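Side-chain contacts in sortase B (Streptococcus pyogenes, PDB 3PSQ), which is a class B sortase involved in pilus assembly, probably acting as a cysteine transpeptidase at the cell surface: residues G104-F109 / V185-C190; S146-P151 / R198-G203; E161-I166 / V171-I176. One frame throughout, in Å; residues are numbered along the deposited sequence.

Contact 1. Residues G104-F109 / V185-C190; sequences GELPNF and VALSTC. With ZN (zinc ion), chain L; EDO (1,2-ethanediol), chain E.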
loop_
_atom_site.group_PDB
_atom_site.type_symbol
_atom_site.label_atom_id
_atom_site.label_comp_id
_atom_site.label_asym_id
_atom_site.label_seq_id
_atom_site.Cartn_x
_atom_site.Cartn_y
_atom_site.Cartn_z
ATOM N N GLY A 104 -7.980 -7.713 4.372
ATOM C CA GLY A 104 -9.309 -8.175 3.982
ATOM C C GLY A 104 -10.330 -7.042 3.882
ATOM O O GLY A 104 -11.358 -7.197 3.237
ATOM N N GLU A 105 -10.088 -5.912 4.555
ATOM C CA GLU A 105 -11.046 -4.791 4.483
ATOM C C GLU A 105 -10.886 -3.852 3.286
ATOM O O GLU A 105 -11.771 -3.018 3.036
ATOM C CB GLU A 105 -10.970 -3.955 5.749
ATOM C CG GLU A 105 -11.409 -4.709 7.007
ATOM C CD GLU A 105 -10.847 -4.088 8.256
ATOM O OE1 GLU A 105 -9.635 -4.137 8.460
ATOM O OE2 GLU A 105 -11.607 -3.539 9.062
ATOM N N LEU A 106 -9.788 -3.965 2.528
ATOM C CA LEU A 106 -9.562 -3.021 1.406
ATOM C C LEU A 106 -10.784 -2.902 0.466
ATOM O O LEU A 106 -11.093 -1.804 0.008
ATOM C CB LEU A 106 -8.271 -3.317 0.627
ATOM C CG LEU A 106 -6.931 -2.989 1.295
ATOM C CD1 LEU A 106 -5.756 -3.159 0.328
ATOM C CD2 LEU A 106 -6.933 -1.586 1.916
ATOM N N PRO A 107 -11.469 -4.022 0.176
ATOM C CA PRO A 107 -12.600 -3.920 -0.738
ATOM C C PRO A 107 -13.776 -3.060 -0.208
ATOM O O PRO A 107 -14.715 -2.795 -0.955
ATOM C CB PRO A 107 -13.051 -5.381 -0.932
ATOM C CG PRO A 107 -11.893 -6.179 -0.579
ATOM C CD PRO A 107 -11.120 -5.422 0.467
ATOM N N ASN A 108 -13.741 -2.666 1.058
ATOM C CA ASN A 108 -14.762 -1.721 1.545
ATOM C C ASN A 108 -14.673 -0.405 0.786
ATOM O O ASN A 108 -15.652 0.312 0.675
ATOM C CB ASN A 108 -14.625 -1.465 3.053
ATOM C CG ASN A 108 -14.954 -2.709 3.881
ATOM O OD1 ASN A 108 -15.632 -3.608 3.398
ATOM N ND2 ASN A 108 -14.455 -2.767 5.110
ATOM N N PHE A 109 -13.491 -0.093 0.260
ATOM C CA PHE A 109 -13.303 1.133 -0.499
ATOM C C PHE A 109 -14.008 1.147 -1.848
ATOM O O PHE A 109 -14.035 2.172 -2.523
ATOM C CB PHE A 109 -11.823 1.442 -0.651
ATOM C CG PHE A 109 -11.190 1.932 0.612
ATOM C CD1 PHE A 109 -11.363 3.247 1.024
ATOM C CD2 PHE A 109 -10.441 1.087 1.401
ATOM C CE1 PHE A 109 -10.775 3.715 2.216
ATOM C CE2 PHE A 109 -9.861 1.541 2.557
ATOM C CZ PHE A 109 -10.018 2.868 2.971
ATOM N N VAL A 185 0.975 6.836 -2.745
ATOM C CA VAL A 185 1.145 5.599 -1.981
ATOM C C VAL A 185 -0.054 4.718 -2.265
ATOM O O VAL A 185 -1.219 5.161 -2.190
ATOM C CB VAL A 185 1.298 5.788 -0.447
ATOM C CG1 VAL A 185 1.546 4.437 0.195
ATOM C CG2 VAL A 185 2.449 6.653 -0.120
ATOM N N ALA A 186 0.256 3.480 -2.635
ATOM C CA ALA A 186 -0.740 2.512 -3.020
ATOM C C ALA A 186 -0.655 1.326 -2.053
ATOM O O ALA A 186 0.435 0.936 -1.615
ATOM C CB ALA A 186 -0.484 2.063 -4.450
ATOM N N LEU A 187 -1.813 0.820 -1.669
ATOM C CA LEU A 187 -1.932 -0.394 -0.881
ATOM C C LEU A 187 -2.722 -1.382 -1.743
ATOM O O LEU A 187 -3.771 -1.045 -2.288
ATOM C CB LEU A 187 -2.706 -0.158 0.418
ATOM C CG LEU A 187 -2.552 1.141 1.191
ATOM C CD1 LEU A 187 -3.714 1.240 2.234
ATOM C CD2 LEU A 187 -1.176 1.184 1.846
ATOM N N SER A 188 -2.236 -2.614 -1.816
ATOM C CA SER A 188 -2.769 -3.570 -2.773
ATOM C C SER A 188 -2.666 -5.043 -2.315
ATOM O O SER A 188 -1.727 -5.448 -1.601
ATOM C CB SER A 188 -2.008 -3.405 -4.096
ATOM O OG SER A 188 -2.628 -4.129 -5.141
ATOM N N THR A 189 -3.622 -5.842 -2.781
ATOM C CA THR A 189 -3.526 -7.264 -2.688
ATOM C C THR A 189 -4.426 -7.897 -3.753
ATOM O O THR A 189 -4.883 -7.213 -4.668
ATOM C CB THR A 189 -3.807 -7.782 -1.233
ATOM O OG1 THR A 189 -3.505 -9.177 -1.176
ATOM C CG2 THR A 189 -5.236 -7.509 -0.805
ATOM N N CYS A 190 -4.646 -9.208 -3.648
ATOM C CA CYS A 190 -5.550 -9.893 -4.559
ATOM C C CYS A 190 -7.030 -9.608 -4.267
ATOM O O CYS A 190 -7.405 -9.128 -3.207
ATOM C CB CYS A 190 -5.314 -11.394 -4.499
ATOM S SG CYS A 190 -5.587 -12.102 -2.861
HETATM ZN ZN ZN L . -5.762 -14.300 -3.371
HETATM C C1 EDO E . -8.060 -9.452 0.487
HETATM O O1 EDO E . -8.816 -10.654 0.349
HETATM C C2 EDO E . -8.841 -8.267 -0.095
HETATM O O2 EDO E . -9.535 -8.583 -1.327
HETATM O O HOH W 1 -4.671 -14.932 -5.261
#
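The direct meeting of these two segments is apolar and rests on Leu106, whose CD1 methyl comes down on the strand at Leu187. CD1 lies 3.9 Å from Leu187 O, and the same Leu106 CD1 is 4.3 Å from Leu187 CB. With CG opposite the carbonyl carbon (chi1 -73°) and the chain extended beyond it, Leu106 sends this one branch across to the strand. No hydrogen bond joins the two segments, which bury 139 Å² in all.

A bound 1,2-ethanediol, probably from the crystallisation liquor, lies between the segments; it is hydrogen-bonded to the strand and touches Pro107 only by packing. Its O2 donates to Cys190 O at 2.9 Å, and Pro107 CG approaches that O2 to 3.4 Å. Thr189 CG2 packs against the diol's C1 at 3.7 Å, while Thr189 OG1 is taken up by Ala94 O.

Metal binding occupies the end of the strand. Cys190 SG holds a zinc ion at 2.3 Å, with water 1 also at 2.3 Å from the zinc; His96 and Asp192 complete the site. Cys190 is the predicted acyl-thioester nucleophile, so the metal sits on the sulfur expected to attack substrate.

Strand 184-190 runs between strand 89-93, its parallel partner, and strand 197-205, its antiparallel one. The 3-10 turn that starts at Leu106 packs against it from the loop joining helices 96-102 and 112-117.

Contact 2. Residues S146-P151 / R198-G203; sequences SLLFNP and RIIVIG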
loop_
_atom_site.group_PDB
_atom_site.type_symbol
_atom_site.label_atom_id
_atom_site.label_comp_id
_atom_site.label_asym_id
_atom_site.label_seq_id
_atom_site.Cartn_x
_atom_site.Cartn_y
_atom_site.Cartn_z
ATOM N N SER A 146 -0.283 -3.186 -16.500
ATOM C CA SER A 146 0.974 -2.771 -17.146
ATOM C C SER A 146 1.685 -1.577 -16.484
ATOM O O SER A 146 2.777 -1.185 -16.905
ATOM C CB SER A 146 0.735 -2.476 -18.619
ATOM O OG SER A 146 -0.078 -1.315 -18.746
ATOM N N LEU A 147 1.110 -1.022 -15.427
ATOM C CA LEU A 147 1.697 0.162 -14.842
ATOM C C LEU A 147 1.862 0.121 -13.319
ATOM O O LEU A 147 2.906 0.479 -12.792
ATOM C CB LEU A 147 0.863 1.378 -15.245
ATOM C CG LEU A 147 1.427 2.721 -14.786
ATOM C CD1 LEU A 147 2.809 2.909 -15.401
ATOM C CD2 LEU A 147 0.481 3.852 -15.169
ATOM N N LEU A 148 0.820 -0.322 -12.623
ATOM C CA LEU A 148 0.644 -0.009 -11.211
ATOM C C LEU A 148 1.408 -0.913 -10.232
ATOM O O LEU A 148 1.448 -0.620 -9.032
ATOM C CB LEU A 148 -0.856 0.048 -10.860
ATOM C CG LEU A 148 -1.587 1.223 -11.511
ATOM C CD1 LEU A 148 -3.065 1.169 -11.223
ATOM C CD2 LEU A 148 -0.992 2.561 -11.061
ATOM N N PHE A 149 2.026 -1.981 -10.735
ATOM C CA PHE A 149 2.810 -2.869 -9.857
ATOM C C PHE A 149 4.293 -2.703 -10.063
ATOM O O PHE A 149 5.089 -3.482 -9.568
ATOM C CB PHE A 149 2.349 -4.337 -9.951
ATOM C CG PHE A 149 0.894 -4.526 -9.569
ATOM C CD1 PHE A 149 0.484 -4.359 -8.265
ATOM C CD2 PHE A 149 -0.063 -4.786 -10.529
ATOM C CE1 PHE A 149 -0.836 -4.483 -7.920
ATOM C CE2 PHE A 149 -1.397 -4.924 -10.179
ATOM C CZ PHE A 149 -1.784 -4.762 -8.871
ATOM N N ASN A 150 4.670 -1.631 -10.753
ATOM C CA ASN A 150 6.067 -1.310 -10.957
ATOM C C ASN A 150 6.320 0.193 -10.710
ATOM O O ASN A 150 6.007 1.042 -11.557
ATOM C CB ASN A 150 6.511 -1.726 -12.360
ATOM C CG ASN A 150 8.037 -1.617 -12.549
ATOM O OD1 ASN A 150 8.664 -0.775 -11.930
ATOM N ND2 ASN A 150 8.622 -2.467 -13.410
ATOM N N PRO A 151 6.866 0.527 -9.535
ATOM C CA PRO A 151 7.143 1.920 -9.170
ATOM C C PRO A 151 8.142 2.602 -10.121
ATOM O O PRO A 151 8.153 3.816 -10.260
ATOM C CB PRO A 151 7.737 1.806 -7.756
ATOM C CG PRO A 151 7.213 0.477 -7.229
ATOM C CD PRO A 151 7.169 -0.415 -8.441
ATOM N N ARG A 198 -6.935 -7.915 -8.840
ATOM C CA ARG A 198 -6.187 -7.155 -7.814
ATOM C C ARG A 198 -6.973 -5.924 -7.386
ATOM O O ARG A 198 -7.630 -5.281 -8.198
ATOM C CB ARG A 198 -4.767 -6.756 -8.263
ATOM C CG ARG A 198 -3.829 -7.889 -8.651
ATOM C CD ARG A 198 -3.304 -8.650 -7.455
ATOM N NE ARG A 198 -2.409 -9.747 -7.836
ATOM C CZ ARG A 198 -2.781 -11.015 -8.014
ATOM N NH1 ARG A 198 -4.058 -11.365 -7.848
ATOM N NH2 ARG A 198 -1.882 -11.964 -8.331
ATOM N N ILE A 199 -6.913 -5.606 -6.106
ATOM C CA ILE A 199 -7.450 -4.345 -5.672
ATOM C C ILE A 199 -6.313 -3.372 -5.316
ATOM O O ILE A 199 -5.317 -3.768 -4.707
ATOM C CB ILE A 199 -8.447 -4.504 -4.476
ATOM C CG1 ILE A 199 -9.047 -3.145 -4.124
ATOM C CG2 ILE A 199 -7.755 -5.167 -3.287
ATOM C CD1 ILE A 199 -10.228 -3.196 -3.169
ATOM N N ILE A 200 -6.473 -2.098 -5.683
ATOM C CA ILE A 200 -5.528 -1.076 -5.248
ATOM C C ILE A 200 -6.307 0.099 -4.650
ATOM O O ILE A 200 -7.252 0.589 -5.274
ATOM C CB ILE A 200 -4.670 -0.536 -6.433
ATOM C CG1 ILE A 200 -3.934 -1.684 -7.136
ATOM C CG2 ILE A 200 -3.708 0.534 -5.951
ATOM C CD1 ILE A 200 -3.104 -1.285 -8.349
ATOM N N VAL A 201 -5.916 0.515 -3.446
ATOM C CA VAL A 201 -6.325 1.771 -2.850
ATOM C C VAL A 201 -5.126 2.722 -2.902
ATOM O O VAL A 201 -4.041 2.446 -2.340
ATOM C CB VAL A 201 -6.769 1.612 -1.394
ATOM C CG1 VAL A 201 -7.016 2.990 -0.744
ATOM C CG2 VAL A 201 -8.045 0.753 -1.299
ATOM N N ILE A 202 -5.302 3.824 -3.622
ATOM C CA ILE A 202 -4.211 4.784 -3.815
ATOM C C ILE A 202 -4.521 6.163 -3.212
ATOM O O ILE A 202 -5.654 6.648 -3.283
ATOM C CB ILE A 202 -3.821 4.889 -5.306
ATOM C CG1 ILE A 202 -2.755 5.954 -5.508
ATOM C CG2 ILE A 202 -5.012 5.259 -6.126
ATOM C CD1 ILE A 202 -1.990 5.730 -6.772
ATOM N N GLY A 203 -3.520 6.770 -2.583
ATOM C CA GLY A 203 -3.654 8.135 -2.118
ATOM C C GLY A 203 -2.483 9.045 -2.472
ATOM O O GLY A 203 -1.430 8.588 -2.935
#
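Leu148 and Phe149 together close over the side chain of Ile200, and no hydrogen bond crosses between the segments. The approach is prepared at Leu147, which begins a type I beta turn ending at Asn150; its closing bond, Asn150 N to Leu147 O, is weak at 3.4 Å. Asp145 OD1 accepts from the backbone N of both Leu147 and Leu148, and this fixes the start of the turn.

Leu148 points toward the strand and meets it through two carbons. Its CB lies 3.6 Å from Ile200 CD1, and Leu148 CD1 is 3.8 Å from the same methyl. With CG1 opposite the carbonyl carbon (chi1 -56°) and chi2 extended, Ile200 holds CD1 out from the strand, where Leu148 and Phe149 meet it. Leu148 O accepts from Tyr89 OH.

Phe149 follows, its CZ atom foremost. CZ is 3.6 Å from Arg198 CB and 3.8 Å from Ile200 CD1, both carbons lying oblique to the ring. Arg198 CG is also near, 3.7 Å from Phe149 CZ. These distances place the contact on the aliphatic root of Arg198, and the bend at chi2 (-75°) takes the guanidinium past the ring. The ring and guanidinium planes stand 70° apart.

Asn150 ends the turn as an N-cap: its OD1 accepts from Ile152 N and Asp153 N of helix 151-155.

The chemistry is therefore hydrocarbon against hydrocarbon. Phe149 packs on the CB and CG of Arg198, the predicted transition-state stabiliser, and leaves the guanidinium for polar partners; this is consistent with Phe149 being a second-shell residue that limits how the arginine can swing beside Cys190.

Contact 3. Residues E161-I166 / V171-I176; sequences EFLNHI and VQYREI. With ZN (zinc ion), chain O; EDO (1,2-ethanediol), chain D.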
loop_
_atom_site.group_PDB
_atom_site.type_symbol
_atom_site.label_atom_id
_atom_site.label_comp_id
_atom_site.label_asym_id
_atom_site.label_seq_id
_atom_site.Cartn_x
_atom_site.Cartn_y
_atom_site.Cartn_z
ATOM N N GLU A 161 -0.751 10.277 -17.850
ATOM C CA GLU A 161 -0.958 8.862 -18.217
ATOM C C GLU A 161 -1.246 8.046 -16.931
ATOM O O GLU A 161 -2.081 7.147 -16.923
ATOM C CB GLU A 161 0.198 8.265 -19.075
ATOM C CG GLU A 161 0.307 6.679 -19.107
ATOM C CD GLU A 161 -0.275 5.946 -20.367
ATOM O OE1 GLU A 161 -1.316 6.386 -20.951
ATOM O OE2 GLU A 161 0.309 4.889 -20.755
ATOM N N PHE A 162 -0.553 8.384 -15.852
ATOM C CA PHE A 162 -0.738 7.756 -14.553
ATOM C C PHE A 162 -2.168 7.959 -14.053
ATOM O O PHE A 162 -2.866 6.998 -13.708
ATOM C CB PHE A 162 0.290 8.333 -13.579
ATOM C CG PHE A 162 0.127 7.891 -12.152
ATOM C CD1 PHE A 162 0.478 6.594 -11.756
ATOM C CD2 PHE A 162 -0.322 8.789 -11.185
ATOM C CE1 PHE A 162 0.350 6.176 -10.414
ATOM C CE2 PHE A 162 -0.450 8.404 -9.854
ATOM C CZ PHE A 162 -0.115 7.084 -9.462
ATOM N N LEU A 163 -2.633 9.196 -14.046
ATOM C CA LEU A 163 -3.967 9.472 -13.533
ATOM C C LEU A 163 -5.084 8.937 -14.430
ATOM O O LEU A 163 -6.116 8.494 -13.933
ATOM C CB LEU A 163 -4.143 10.958 -13.241
ATOM C CG LEU A 163 -3.339 11.509 -12.052
ATOM C CD1 LEU A 163 -3.557 12.986 -11.976
ATOM C CD2 LEU A 163 -3.776 10.841 -10.749
ATOM N N ASN A 164 -4.881 8.920 -15.741
ATOM C CA ASN A 164 -5.898 8.385 -16.649
ATOM C C ASN A 164 -5.941 6.863 -16.632
ATOM O O ASN A 164 -7.012 6.254 -16.806
ATOM C CB ASN A 164 -5.703 8.880 -18.099
ATOM C CG ASN A 164 -6.854 8.444 -19.037
ATOM O OD1 ASN A 164 -7.750 7.690 -18.623
ATOM N ND2 ASN A 164 -6.828 8.913 -20.288
ATOM N N HIS A 165 -4.769 6.251 -16.476
ATOM C CA HIS A 165 -4.674 4.816 -16.319
ATOM C C HIS A 165 -5.491 4.388 -15.108
ATOM O O HIS A 165 -6.267 3.427 -15.169
ATOM C CB HIS A 165 -3.222 4.390 -16.094
ATOM C CG HIS A 165 -3.055 2.913 -15.921
ATOM N ND1 HIS A 165 -2.904 2.059 -16.985
ATOM C CD2 HIS A 165 -3.035 2.140 -14.815
ATOM C CE1 HIS A 165 -2.773 0.821 -16.541
ATOM N NE2 HIS A 165 -2.850 0.843 -15.228
ATOM N N ILE A 166 -5.296 5.104 -14.010
ATOM C CA ILE A 166 -5.993 4.848 -12.756
ATOM C C ILE A 166 -7.492 5.101 -12.915
ATOM O O ILE A 166 -8.298 4.205 -12.684
ATOM C CB ILE A 166 -5.425 5.724 -11.613
ATOM C CG1 ILE A 166 -4.064 5.204 -11.169
ATOM C CG2 ILE A 166 -6.410 5.807 -10.452
ATOM C CD1 ILE A 166 -3.313 6.199 -10.289
ATOM N N VAL A 171 -13.193 2.068 -9.339
ATOM C CA VAL A 171 -14.573 1.832 -8.929
ATOM C C VAL A 171 -15.062 3.049 -8.124
ATOM O O VAL A 171 -16.239 3.377 -8.162
ATOM C CB VAL A 171 -14.689 0.539 -8.063
ATOM C CG1 VAL A 171 -16.099 0.372 -7.506
ATOM C CG2 VAL A 171 -14.293 -0.682 -8.871
ATOM N N GLN A 172 -14.158 3.670 -7.362
ATOM C CA GLN A 172 -14.400 4.982 -6.775
ATOM C C GLN A 172 -13.222 5.938 -7.069
ATOM O O GLN A 172 -12.067 5.513 -7.134
ATOM C CB GLN A 172 -14.639 4.874 -5.268
ATOM C CG GLN A 172 -15.697 3.888 -4.848
ATOM C CD GLN A 172 -17.092 4.282 -5.283
ATOM O OE1 GLN A 172 -17.328 5.418 -5.705
ATOM N NE2 GLN A 172 -18.030 3.345 -5.189
ATOM N N TYR A 173 -13.519 7.221 -7.254
ATOM C CA TYR A 173 -12.497 8.229 -7.586
ATOM C C TYR A 173 -12.913 9.623 -7.100
ATOM O O TYR A 173 -14.111 9.938 -7.019
ATOM C CB TYR A 173 -12.311 8.261 -9.093
ATOM C CG TYR A 173 -11.117 9.050 -9.580
ATOM C CD1 TYR A 173 -9.849 8.482 -9.628
ATOM C CD2 TYR A 173 -11.258 10.365 -10.024
ATOM C CE1 TYR A 173 -8.753 9.198 -10.084
ATOM C CE2 TYR A 173 -10.150 11.096 -10.511
ATOM C CZ TYR A 173 -8.909 10.494 -10.525
ATOM O OH TYR A 173 -7.810 11.168 -10.989
ATOM N N ARG A 174 -11.939 10.448 -6.730
ATOM C CA ARG A 174 -12.202 11.849 -6.424
ATOM C C ARG A 174 -11.050 12.692 -6.961
ATOM O O ARG A 174 -9.904 12.270 -6.903
ATOM C CB ARG A 174 -12.399 12.066 -4.915
ATOM C CG ARG A 174 -11.152 11.873 -4.058
ATOM C CD ARG A 174 -11.366 12.289 -2.612
ATOM N NE ARG A 174 -12.567 11.664 -2.055
ATOM C CZ ARG A 174 -12.573 10.617 -1.238
ATOM N NH1 ARG A 174 -13.729 10.131 -0.795
ATOM N NH2 ARG A 174 -11.427 10.062 -0.859
ATOM N N GLU A 175 -11.366 13.869 -7.502
ATOM C CA GLU A 175 -10.368 14.838 -7.963
ATOM C C GLU A 175 -9.777 15.589 -6.788
ATOM O O GLU A 175 -10.501 16.284 -6.083
ATOM C CB GLU A 175 -11.027 15.893 -8.851
ATOM C CG GLU A 175 -11.780 15.365 -10.064
ATOM C CD GLU A 175 -10.849 14.867 -11.178
ATOM O OE1 GLU A 175 -9.722 15.420 -11.316
ATOM O OE2 GLU A 175 -11.254 13.922 -11.913
ATOM N N ILE A 176 -8.473 15.488 -6.571
ATOM C CA ILE A 176 -7.833 16.385 -5.604
ATOM C C ILE A 176 -6.693 17.196 -6.260
ATOM O O ILE A 176 -6.192 16.804 -7.315
ATOM C CB ILE A 176 -7.389 15.650 -4.294
ATOM C CG1 ILE A 176 -6.313 14.595 -4.571
ATOM C CG2 ILE A 176 -8.603 15.036 -3.561
ATOM C CD1 ILE A 176 -5.720 13.982 -3.295
HETATM ZN ZN ZN O . -2.909 2.377 -18.901
HETATM C C1 EDO D . -5.043 13.379 -8.124
HETATM O O1 EDO D . -5.132 14.629 -8.796
HETATM C C2 EDO D . -6.372 12.671 -8.301
HETATM O O2 EDO D . -7.303 13.291 -7.413
#
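The short connection between helix 159-167 and strand 170-173 brings Tyr173 back against the helix, beside a classic beta bulge in which Val171 and Gln172 both face Cys138. The tyrosine supplies the second segment's side of both direct contacts. Its CE1 lies 4.1 Å from Ile166 CG2, which sits at the ring edge near the ring plane, the two side chains crossing at about a right angle. Tyr173 OH is 4.1 Å from Leu163 CD2. A chi1 of -169° sets the ring opposite the backbone N and extends it toward the helix. These are loose van der Waals approaches, and the shared buried surface is small, 113 Å².

A 1,2-ethanediol, probably from the crystallisation liquor, lies beside them, its C2 3.4 Å from Tyr173 OH, nearer than Leu163 CD2. Its O2 donates to Arg174 O at 2.8 Å and accepts from Ile176 N at 2.6 Å, with an N-H...O angle of 157°. At its other end O1 donates to Ile176 O, while Leu163 CD2 touches C1 at 3.9 Å.

On another side of the helix, His165 ND1 binds a zinc ion at 1.9 Å, and NE2 is hydrogen-bonded to Asp145 OD1.

Helix 159-167 lies against the sheet through Ile166, which reaches Ala137 and Ile139 of strand 130-142 and Ile202 of strand 197-205. Tyr173 also touches Ala137, so helix, returning strand and strand 130-142 converge there.

In the fold
From the N terminus, the chain first reaches 104-109, whose contact with 185-190 closes the loop of contact 1. Before that loop is complete, 146-151 opens contact 2, which closes only at 198-203; contacts 1 and 2 therefore cross. Contact 3 is a short local closure, 161-166 with 171-176, and falls within both larger loops. Contacts 1 and 2 meet through neighbouring antiparallel strands, where Ser188 OG lies 2.7 Å from Ile199 O, a probable hydrogen bond. Contacts 2 and 3 join where Ile202 CD1 packs 3.5 Å from Phe162 CZ. Together they tie the loops and helix 159-167 to one mixed sheet.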